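Local coordinates for protein flavin-dependent monooxygenase, oxygenase subunit HsaA (Rhodococcus sp., PDB 2RFQ) that catalyses the FMNH2-dependent ortho-hydroxylation of the steroid-derived phenol 3-HSA to the catechol 3,4-DHSA during bacterial cholesterol breakdown, at residues A43-G48 with D111-I116; G251-H256 with V281-A286; A302-L307 with F316-R321. All blocks are in the same frame, centred on the assembly; numbering follows the deposited sequence.

Interaction 1: A43-G48 with D111-I116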
loop_
_atom_site.group_PDB
_atom_site.type_symbol
_atom_site.label_atom_id
_atom_site.label_comp_id
_atom_site.label_asym_id
_atom_site.label_seq_id
_atom_site.Cartn_x
_atom_site.Cartn_y
_atom_site.Cartn_z
ATOM N N ALA A 43 38.145 12.742 -11.649
ATOM C CA ALA A 43 38.331 11.289 -11.561
ATOM C C ALA A 43 37.306 10.589 -12.444
ATOM O O ALA A 43 37.637 9.609 -13.130
ATOM C CB ALA A 43 38.201 10.825 -10.144
ATOM N N LEU A 44 36.066 11.080 -12.419
ATOM C CA LEU A 44 35.014 10.508 -13.279
ATOM C C LEU A 44 35.401 10.623 -14.764
ATOM O O LEU A 44 35.283 9.644 -15.529
ATOM C CB LEU A 44 33.666 11.172 -13.006
ATOM C CG LEU A 44 33.034 10.714 -11.681
ATOM C CD1 LEU A 44 31.933 11.699 -11.311
ATOM C CD2 LEU A 44 32.520 9.261 -11.776
ATOM N N GLN A 45 35.914 11.792 -15.146
ATOM C CA GLN A 45 36.379 12.019 -16.516
ATOM C C GLN A 45 37.470 10.985 -16.862
ATOM O O GLN A 45 37.426 10.345 -17.917
ATOM C CB GLN A 45 36.917 13.446 -16.683
ATOM C CG GLN A 45 37.538 13.716 -18.056
ATOM C CD GLN A 45 38.091 15.126 -18.202
ATOM O OE1 GLN A 45 37.452 16.104 -17.831
ATOM N NE2 GLN A 45 39.292 15.234 -18.744
ATOM N N GLU A 46 38.422 10.807 -15.950
ATOM C CA GLU A 46 39.530 9.881 -16.194
ATOM C C GLU A 46 39.103 8.412 -16.308
ATOM O O GLU A 46 39.809 7.616 -16.921
ATOM C CB GLU A 46 40.637 10.079 -15.159
ATOM C CG GLU A 46 41.309 11.439 -15.290
ATOM C CD GLU A 46 42.175 11.799 -14.089
ATOM O OE1 GLU A 46 42.192 11.037 -13.090
ATOM O OE2 GLU A 46 42.832 12.863 -14.149
ATOM N N THR A 47 37.938 8.057 -15.767
ATOM C CA THR A 47 37.447 6.675 -15.956
ATOM C C THR A 47 36.993 6.430 -17.396
ATOM O O THR A 47 36.892 5.289 -17.810
ATOM C CB THR A 47 36.250 6.322 -15.064
ATOM O OG1 THR A 47 35.072 7.061 -15.482
ATOM C CG2 THR A 47 36.586 6.573 -13.591
ATOM N N GLY A 48 36.695 7.504 -18.124
ATOM C CA GLY A 48 36.062 7.404 -19.441
ATOM C C GLY A 48 34.547 7.524 -19.409
ATOM O O GLY A 48 33.882 7.477 -20.447
ATOM N N ASP A 111 38.874 20.185 -27.642
ATOM C CA ASP A 111 38.926 19.480 -26.367
ATOM C C ASP A 111 37.692 18.587 -26.279
ATOM O O ASP A 111 36.577 19.058 -26.030
ATOM C CB ASP A 111 38.970 20.506 -25.214
ATOM C CG ASP A 111 39.034 19.868 -23.826
ATOM O OD1 ASP A 111 38.874 18.632 -23.695
ATOM O OD2 ASP A 111 39.242 20.634 -22.855
ATOM N N THR A 112 37.897 17.290 -26.486
ATOM C CA THR A 112 36.767 16.348 -26.488
ATOM C C THR A 112 36.297 15.964 -25.096
ATOM O O THR A 112 35.359 15.172 -24.963
ATOM C CB THR A 112 37.054 15.075 -27.314
ATOM O OG1 THR A 112 38.209 14.406 -26.786
ATOM C CG2 THR A 112 37.345 15.470 -28.762
ATOM N N ASP A 113 36.919 16.524 -24.063
ATOM C CA ASP A 113 36.442 16.323 -22.676
ATOM C C ASP A 113 35.516 17.437 -22.181
ATOM O O ASP A 113 35.090 17.424 -21.040
ATOM C CB ASP A 113 37.629 16.180 -21.709
ATOM C CG ASP A 113 38.405 14.907 -21.934
ATOM O OD1 ASP A 113 37.813 13.809 -21.835
ATOM O OD2 ASP A 113 39.612 15.009 -22.227
ATOM N N VAL A 114 35.222 18.419 -23.025
ATOM C CA VAL A 114 34.323 19.499 -22.601
ATOM C C VAL A 114 32.938 18.930 -22.217
ATOM O O VAL A 114 32.448 18.004 -22.863
ATOM C CB VAL A 114 34.223 20.571 -23.706
ATOM C CG1 VAL A 114 33.027 21.504 -23.483
ATOM C CG2 VAL A 114 35.548 21.356 -23.773
ATOM N N ARG A 115 32.337 19.498 -21.169
ATOM C CA ARG A 115 31.034 19.075 -20.649
ATOM C C ARG A 115 29.974 20.155 -20.880
ATOM O O ARG A 115 30.281 21.355 -21.019
ATOM C CB ARG A 115 31.127 18.772 -19.155
ATOM C CG ARG A 115 31.894 17.490 -18.849
ATOM C CD ARG A 115 31.925 17.232 -17.353
ATOM N NE ARG A 115 32.919 18.029 -16.637
ATOM C CZ ARG A 115 34.209 17.688 -16.521
ATOM N NH1 ARG A 115 34.687 16.586 -17.124
ATOM N NH2 ARG A 115 35.037 18.473 -15.834
ATOM N N ILE A 116 28.735 19.696 -20.887
ATOM C CA ILE A 116 27.573 20.541 -21.187
ATOM C C ILE A 116 26.574 20.293 -20.063
ATOM O O ILE A 116 26.402 19.140 -19.654
ATOM C CB ILE A 116 26.933 20.061 -22.541
ATOM C CG1 ILE A 116 27.928 20.190 -23.702
ATOM C CG2 ILE A 116 25.676 20.840 -22.901
ATOM C CD1 ILE A 116 28.537 18.863 -24.094
HETATM O O HOH W 1 37.506 17.592 -14.913
HETATM O O HOH W 2 36.855 19.119 -19.033
#

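Interaction 2: G251-H256 with V281-A286. With 1PS (3-pyridinium-1-ylpropane-1-sulfonate), chain E.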
loop_
_atom_site.group_PDB
_atom_site.type_symbol
_atom_site.label_atom_id
_atom_site.label_comp_id
_atom_site.label_asym_id
_atom_site.label_seq_id
_atom_site.Cartn_x
_atom_site.Cartn_y
_atom_site.Cartn_z
ATOM N N GLY A 251 22.470 1.651 -3.087
ATOM C CA GLY A 251 23.426 2.155 -2.091
ATOM C C GLY A 251 22.810 2.130 -0.705
ATOM O O GLY A 251 23.464 1.710 0.264
ATOM N N ALA A 252 21.557 2.576 -0.624
ATOM C CA ALA A 252 20.824 2.590 0.644
ATOM C C ALA A 252 20.682 1.164 1.171
ATOM O O ALA A 252 20.869 0.899 2.377
ATOM C CB ALA A 252 19.459 3.220 0.455
ATOM N N TYR A 253 20.318 0.250 0.275
ATOM C CA TYR A 253 20.172 -1.170 0.655
ATOM C C TYR A 253 21.484 -1.745 1.220
ATOM O O TYR A 253 21.512 -2.335 2.314
ATOM C CB TYR A 253 19.712 -1.967 -0.568
ATOM C CG TYR A 253 19.532 -3.417 -0.214
ATOM C CD1 TYR A 253 18.358 -3.858 0.398
ATOM C CD2 TYR A 253 20.562 -4.337 -0.438
ATOM C CE1 TYR A 253 18.213 -5.207 0.765
ATOM C CE2 TYR A 253 20.416 -5.709 -0.085
ATOM C CZ TYR A 253 19.242 -6.112 0.524
ATOM O OH TYR A 253 19.093 -7.445 0.872
ATOM N N ASP A 254 22.574 -1.538 0.497
ATOM C CA ASP A 254 23.864 -2.090 0.918
ATOM C C ASP A 254 24.295 -1.476 2.247
ATOM O O ASP A 254 24.795 -2.200 3.119
ATOM C CB ASP A 254 24.914 -1.830 -0.157
ATOM C CG ASP A 254 24.727 -2.702 -1.388
ATOM O OD1 ASP A 254 24.004 -3.743 -1.352
ATOM O OD2 ASP A 254 25.331 -2.334 -2.426
ATOM N N ALA A 255 24.091 -0.165 2.416
ATOM C CA ALA A 255 24.502 0.526 3.655
ATOM C C ALA A 255 23.695 -0.059 4.815
ATOM O O ALA A 255 24.254 -0.417 5.865
ATOM C CB ALA A 255 24.276 2.063 3.545
ATOM N N HIS A 256 22.392 -0.206 4.593
ATOM C CA HIS A 256 21.488 -0.736 5.622
ATOM C C HIS A 256 21.835 -2.158 6.001
ATOM O O HIS A 256 21.998 -2.478 7.187
ATOM C CB HIS A 256 20.034 -0.662 5.128
ATOM C CG HIS A 256 19.040 -1.267 6.075
ATOM N ND1 HIS A 256 18.657 -0.648 7.248
ATOM C CD2 HIS A 256 18.340 -2.427 6.011
ATOM C CE1 HIS A 256 17.755 -1.400 7.861
ATOM N NE2 HIS A 256 17.539 -2.481 7.124
ATOM N N VAL A 281 11.844 -9.103 6.734
ATOM C CA VAL A 281 10.854 -8.941 5.655
ATOM C C VAL A 281 11.059 -7.611 4.893
ATOM O O VAL A 281 10.972 -7.549 3.661
ATOM C CB VAL A 281 9.413 -9.036 6.209
ATOM C CG1 VAL A 281 8.394 -8.523 5.172
ATOM C CG2 VAL A 281 9.150 -10.480 6.640
ATOM N N ARG A 282 11.340 -6.536 5.618
ATOM C CA ARG A 282 11.540 -5.246 4.934
ATOM C C ARG A 282 12.727 -5.327 3.993
ATOM O O ARG A 282 12.680 -4.772 2.898
ATOM C CB ARG A 282 11.724 -4.112 5.932
ATOM C CG ARG A 282 10.539 -3.945 6.901
ATOM C CD ARG A 282 9.251 -3.371 6.240
ATOM N NE ARG A 282 8.324 -4.373 5.704
ATOM C CZ ARG A 282 7.451 -5.080 6.425
ATOM N NH1 ARG A 282 6.633 -5.938 5.815
ATOM N NH2 ARG A 282 7.403 -4.957 7.750
ATOM N N ILE A 283 13.795 -6.007 4.421
ATOM C CA ILE A 283 14.964 -6.240 3.553
ATOM C C ILE A 283 14.601 -7.050 2.298
ATOM O O ILE A 283 15.076 -6.734 1.189
ATOM C CB ILE A 283 16.124 -6.870 4.374
ATOM C CG1 ILE A 283 16.903 -5.733 5.055
ATOM C CG2 ILE A 283 17.066 -7.732 3.520
ATOM C CD1 ILE A 283 17.660 -6.218 6.319
ATOM N N ALA A 284 13.762 -8.077 2.456
ATOM C CA ALA A 284 13.332 -8.885 1.319
ATOM C C ALA A 284 12.496 -8.048 0.357
ATOM O O ALA A 284 12.702 -8.091 -0.859
ATOM C CB ALA A 284 12.548 -10.109 1.788
ATOM N N GLU A 285 11.536 -7.299 0.898
ATOM C CA GLU A 285 10.683 -6.453 0.051
ATOM C C GLU A 285 11.505 -5.428 -0.730
ATOM O O GLU A 285 11.353 -5.293 -1.956
ATOM C CB GLU A 285 9.647 -5.714 0.897
ATOM C CG GLU A 285 8.637 -6.653 1.559
ATOM C CD GLU A 285 7.775 -5.899 2.556
ATOM O OE1 GLU A 285 8.268 -4.896 3.131
ATOM O OE2 GLU A 285 6.613 -6.300 2.741
ATOM N N ALA A 286 12.389 -4.729 -0.019
ATOM C CA ALA A 286 13.187 -3.672 -0.628
ATOM C C ALA A 286 14.111 -4.211 -1.702
ATOM O O ALA A 286 14.134 -3.681 -2.825
ATOM C CB ALA A 286 13.987 -2.937 0.439
HETATM N N1 1PS E . 24.909 5.062 12.055
HETATM C C1 1PS E . 24.456 6.010 12.911
HETATM C C2 1PS E . 25.348 6.816 13.621
HETATM C C3 1PS E . 26.231 4.864 11.871
HETATM C C4 1PS E . 27.169 5.639 12.561
HETATM C C5 1PS E . 26.719 6.628 13.442
HETATM C C6 1PS E . 23.955 4.215 11.314
HETATM C C7 1PS E . 23.205 5.004 10.240
HETATM C C8 1PS E . 22.351 4.082 9.370
HETATM S S1 1PS E . 23.185 3.521 8.022
HETATM O O1 1PS E . 22.315 2.458 7.452
HETATM O O2 1PS E . 24.497 2.924 8.392
HETATM O O3 1PS E . 23.451 4.675 7.107
#

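Interaction 3: A302-L307 with F316-R321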
loop_
_atom_site.group_PDB
_atom_site.type_symbol
_atom_site.label_atom_id
_atom_site.label_comp_id
_atom_site.label_asym_id
_atom_site.label_seq_id
_atom_site.Cartn_x
_atom_site.Cartn_y
_atom_site.Cartn_z
ATOM N N ALA A 302 17.182 -2.101 -23.179
ATOM C CA ALA A 302 17.801 -3.193 -23.966
ATOM C C ALA A 302 16.932 -3.623 -25.178
ATOM O O ALA A 302 17.445 -3.865 -26.291
ATOM C CB ALA A 302 18.105 -4.392 -23.047
ATOM N N ASP A 303 15.627 -3.722 -24.960
ATOM C CA ASP A 303 14.701 -4.121 -26.021
ATOM C C ASP A 303 14.657 -3.085 -27.126
ATOM O O ASP A 303 14.708 -3.427 -28.319
ATOM C CB ASP A 303 13.308 -4.364 -25.440
ATOM C CG ASP A 303 13.231 -5.644 -24.608
ATOM O OD1 ASP A 303 14.234 -6.380 -24.493
ATOM O OD2 ASP A 303 12.131 -5.929 -24.110
ATOM N N GLU A 304 14.584 -1.803 -26.758
ATOM C CA GLU A 304 14.607 -0.758 -27.789
ATOM C C GLU A 304 15.903 -0.848 -28.597
ATOM O O GLU A 304 15.890 -0.816 -29.834
ATOM C CB GLU A 304 14.464 0.638 -27.178
ATOM C CG GLU A 304 13.152 0.858 -26.386
ATOM C CD GLU A 304 12.985 2.270 -25.891
ATOM O OE1 GLU A 304 13.921 3.083 -26.033
ATOM O OE2 GLU A 304 11.895 2.570 -25.334
ATOM N N TYR A 305 17.024 -0.973 -27.891
ATOM C CA TYR A 305 18.347 -0.940 -28.534
ATOM C C TYR A 305 18.532 -2.141 -29.451
ATOM O O TYR A 305 19.072 -2.017 -30.554
ATOM C CB TYR A 305 19.442 -0.917 -27.464
ATOM C CG TYR A 305 20.831 -0.707 -28.007
ATOM C CD1 TYR A 305 21.164 0.460 -28.729
ATOM C CD2 TYR A 305 21.828 -1.670 -27.793
ATOM C CE1 TYR A 305 22.460 0.660 -29.225
ATOM C CE2 TYR A 305 23.116 -1.476 -28.270
ATOM C CZ TYR A 305 23.429 -0.321 -28.982
ATOM O OH TYR A 305 24.708 -0.153 -29.454
ATOM N N ALA A 306 18.072 -3.306 -28.995
ATOM C CA ALA A 306 18.172 -4.525 -29.833
ATOM C C ALA A 306 17.442 -4.346 -31.160
ATOM O O ALA A 306 17.919 -4.800 -32.211
ATOM C CB ALA A 306 17.628 -5.737 -29.093
ATOM N N LEU A 307 16.273 -3.697 -31.116
ATOM C CA LEU A 307 15.519 -3.477 -32.344
ATOM C C LEU A 307 16.308 -2.567 -33.279
ATOM O O LEU A 307 16.403 -2.830 -34.463
ATOM C CB LEU A 307 14.128 -2.908 -32.034
ATOM C CG LEU A 307 13.178 -3.886 -31.356
ATOM C CD1 LEU A 307 12.015 -3.110 -30.742
ATOM C CD2 LEU A 307 12.659 -4.869 -32.410
ATOM N N PHE A 316 5.841 2.152 -31.030
ATOM C CA PHE A 316 5.256 3.033 -30.052
ATOM C C PHE A 316 4.826 2.310 -28.781
ATOM O O PHE A 316 5.008 2.860 -27.677
ATOM C CB PHE A 316 4.096 3.809 -30.661
ATOM C CG PHE A 316 3.718 5.028 -29.875
ATOM C CD1 PHE A 316 4.626 6.081 -29.716
ATOM C CD2 PHE A 316 2.463 5.123 -29.277
ATOM C CE1 PHE A 316 4.281 7.211 -28.978
ATOM C CE2 PHE A 316 2.110 6.249 -28.552
ATOM C CZ PHE A 316 3.022 7.293 -28.396
ATOM N N GLU A 317 4.288 1.085 -28.912
ATOM C CA GLU A 317 3.857 0.334 -27.727
ATOM C C GLU A 317 5.013 0.126 -26.756
ATOM O O GLU A 317 4.818 0.192 -25.531
ATOM C CB GLU A 317 3.162 -1.001 -28.070
ATOM C CG GLU A 317 4.062 -2.130 -28.629
ATOM C CD GLU A 317 4.803 -3.005 -27.566
ATOM O OE1 GLU A 317 5.856 -3.577 -27.949
ATOM O OE2 GLU A 317 4.357 -3.146 -26.389
ATOM N N LEU A 318 6.224 -0.105 -27.290
ATOM C CA LEU A 318 7.394 -0.272 -26.430
ATOM C C LEU A 318 7.802 1.043 -25.751
ATOM O O LEU A 318 8.151 1.052 -24.565
ATOM C CB LEU A 318 8.550 -0.871 -27.237
ATOM C CG LEU A 318 9.895 -1.049 -26.531
ATOM C CD1 LEU A 318 9.791 -1.793 -25.205
ATOM C CD2 LEU A 318 10.890 -1.756 -27.488
ATOM N N ARG A 319 7.748 2.141 -26.501
ATOM C CA ARG A 319 8.039 3.455 -25.919
ATOM C C ARG A 319 7.063 3.745 -24.775
ATOM O O ARG A 319 7.456 4.315 -23.755
ATOM C CB ARG A 319 7.970 4.544 -26.994
ATOM C CG ARG A 319 9.226 4.528 -27.880
ATOM C CD ARG A 319 9.003 5.277 -29.172
ATOM N NE ARG A 319 8.694 6.678 -28.946
ATOM C CZ ARG A 319 8.276 7.521 -29.891
ATOM N NH1 ARG A 319 8.120 7.102 -31.155
ATOM N NH2 ARG A 319 8.010 8.798 -29.584
ATOM N N LEU A 320 5.802 3.323 -24.940
ATOM C CA LEU A 320 4.809 3.504 -23.868
ATOM C C LEU A 320 5.123 2.640 -22.650
ATOM O O LEU A 320 5.054 3.114 -21.490
ATOM C CB LEU A 320 3.387 3.184 -24.375
ATOM C CG LEU A 320 2.824 4.206 -25.364
ATOM C CD1 LEU A 320 1.580 3.632 -26.073
ATOM C CD2 LEU A 320 2.480 5.520 -24.672
ATOM N N ARG A 321 5.481 1.370 -22.897
ATOM C CA ARG A 321 5.888 0.489 -21.785
ATOM C C ARG A 321 7.117 1.038 -21.048
ATOM O O ARG A 321 7.206 0.952 -19.816
ATOM C CB ARG A 321 6.170 -0.951 -22.247
ATOM C CG ARG A 321 4.885 -1.719 -22.489
ATOM C CD ARG A 321 5.153 -3.200 -22.681
ATOM N NE ARG A 321 5.693 -3.455 -24.005
ATOM C CZ ARG A 321 6.896 -3.932 -24.277
ATOM N NH1 ARG A 321 7.752 -4.236 -23.297
ATOM N NH2 ARG A 321 7.233 -4.126 -25.552
HETATM O O HOH W 3 9.825 -5.794 -25.927
HETATM O O HOH W 4 10.271 -4.702 -22.745
#

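Interaction 1: A43-G48 with D111-I116
The carboxamide of Gln45 lies flat on the carboxylate of Asp113, their planes 11° apart, while the guanidinium of Arg115 meets the oxygen end of the same amide edge-on. In the stack, Gln45 NE2 sits 3.3 Å from Asp113 CG, over the carboxylate carbon. At the other end, Arg115 NH1 donates to Gln45 OE1 over 2.9 Å, in the carbonyl plane and on a lone pair, although the oxygen is tilted 18° from the guanidinium plane. With CG anti to the backbone N (chi1 175°) and the chain extended beyond it, Gln45 projects from the last turn of helix 38-47, which Gly48 ends in a Schellman motif. Its target is the segment leading into strand 116-119, where Asp111 OD1 accepts from the backbone N of Asp113 in an Asx turn; the contact ties the N-terminal helices to the edge of the beta domain of this acyl-CoA dehydrogenase-like fold. Replacing this glutamine by alanine takes away the amide, and Arg115 NH1 would probably lose this acceptor and Asp113 its stacking partner. Two waters also donate to Gln45 OE1, one bridging to Arg115 NH2 and the other to Asp113 O. Arg115 NE is held separately by His147 O.

Interaction 2: G251-H256 with V281-A286
Helices 251-256 and 281-286 run antiparallel, at 154° between their directions, and their axes come no nearer than 11.3 Å. The backbones are closest at Tyr253 and Ala286, CA atoms 7.5 Å apart. Across this wide spacing the branched side chain of Ile283 engages two rings, one with each branch. Its CG2, anti to the backbone N, points at the hydroxyl end of Tyr253, lying 3.3 Å from Tyr253 OH, and the two side chains cross at about a right angle. The other branch goes to His256: Ile283 CG1 sits at the imidazole edge, in its plane, 3.7 Å from His256 CD2, and Ile283 CD1 lies near His256 NE2. The segments belong to long antiparallel helices of the C-terminal bundle of the acyl-CoA dehydrogenase fold. Ala286 CB adds a looser contact, 4.5 Å from Tyr253 CD1. The phenol of Tyr253 finds its polar partners across a subunit boundary, its OH hydrogen-bonding to Glu384 and Tyr380 of a neighbouring subunit; Phe385 of that subunit packs on Ile283. His256 belongs to the pocket of the bound pyridinium propanesulfonate, its CA 3.8 Å from the sulfonate O1 of 1PS, and its side chain touches Leu340 of helix 316-344.

Interaction 3: A302-L307 with F316-R321
Leu318 reaches across to the 302-307 segment and meets Leu307 tip to tip, Leu318 CD2 lying 3.7 Å from Leu307 CD1. The same methyl also lies against the aliphatic part of Glu304, at 3.6 Å from Glu304 CG, where the two side chains pass each other at a slant. Asp303 CB borders it as well, 4.1 Å from Leu318 CD2. One methyl group thus touches two adjacent residues, Asp303 and Glu304, and Leu307 one turn further on. Leu318 gets there because its CG stands anti to the backbone N (chi1 177°), which carries the branch point outward between the helices. The two segments form an antiparallel helical hairpin, 155° between directions with their axes approaching to 10.6 Å, at the connection from helix 277-309 to helix 316-344 in the C-terminal bundle. Beyond its CG, Glu304 runs extended past Leu318 and brings OE2 beside the backbone of Arg319, 4.0 Å from Arg319 CA. This carboxylate oxygen is hydrogen-bonded to Thr235 OG1, whereas the guanidinium of Arg319 turns elsewhere, to a salt bridge with the C-terminal carboxylate of Val394, and its face is met by the edge of the Phe316 ring, with Phe316 CD1 over its centre. At the other border of the contact, two waters lie between Asp303 and Arg321. Both donate to Asp303 OD2; one accepts from Arg321 NH1 and the other from Arg321 NH2, so the opposite charges are bridged by water rather than in direct contact, Asp303 OD2 being 4.8 Å from Arg321 NH1. Glu317, one turn earlier, grips Arg321 side-on: NE and NH2 each donate to a different carboxylate oxygen in the guanidinium plane. That two-point hold, with Arg321 NE 2.8 Å from Glu317 OE2, is likely to fix the guanidinium's rotation.

Overall arrangement
Along the chain the three contacts come in series, in the order of their numbers. Their centres form a wide triangle, about 33 Å between interactions 1 and 2, 29 Å between 1 and 3, and 30 Å between 2 and 3, and none touches another. Interaction 1 joins the N-terminal helices to the start of the beta domain. Interactions 2 and 3 both belong to the C-terminal helical domain and share helix 277-309: interaction 2 packs its beginning on helix 233-266, and interaction 3 packs its end on the start of helix 316-344. That helix 277-309 thus connects the ligand pocket and subunit interface of interaction 2 to the hairpin of interaction 3, away from the flavin and ligand sites.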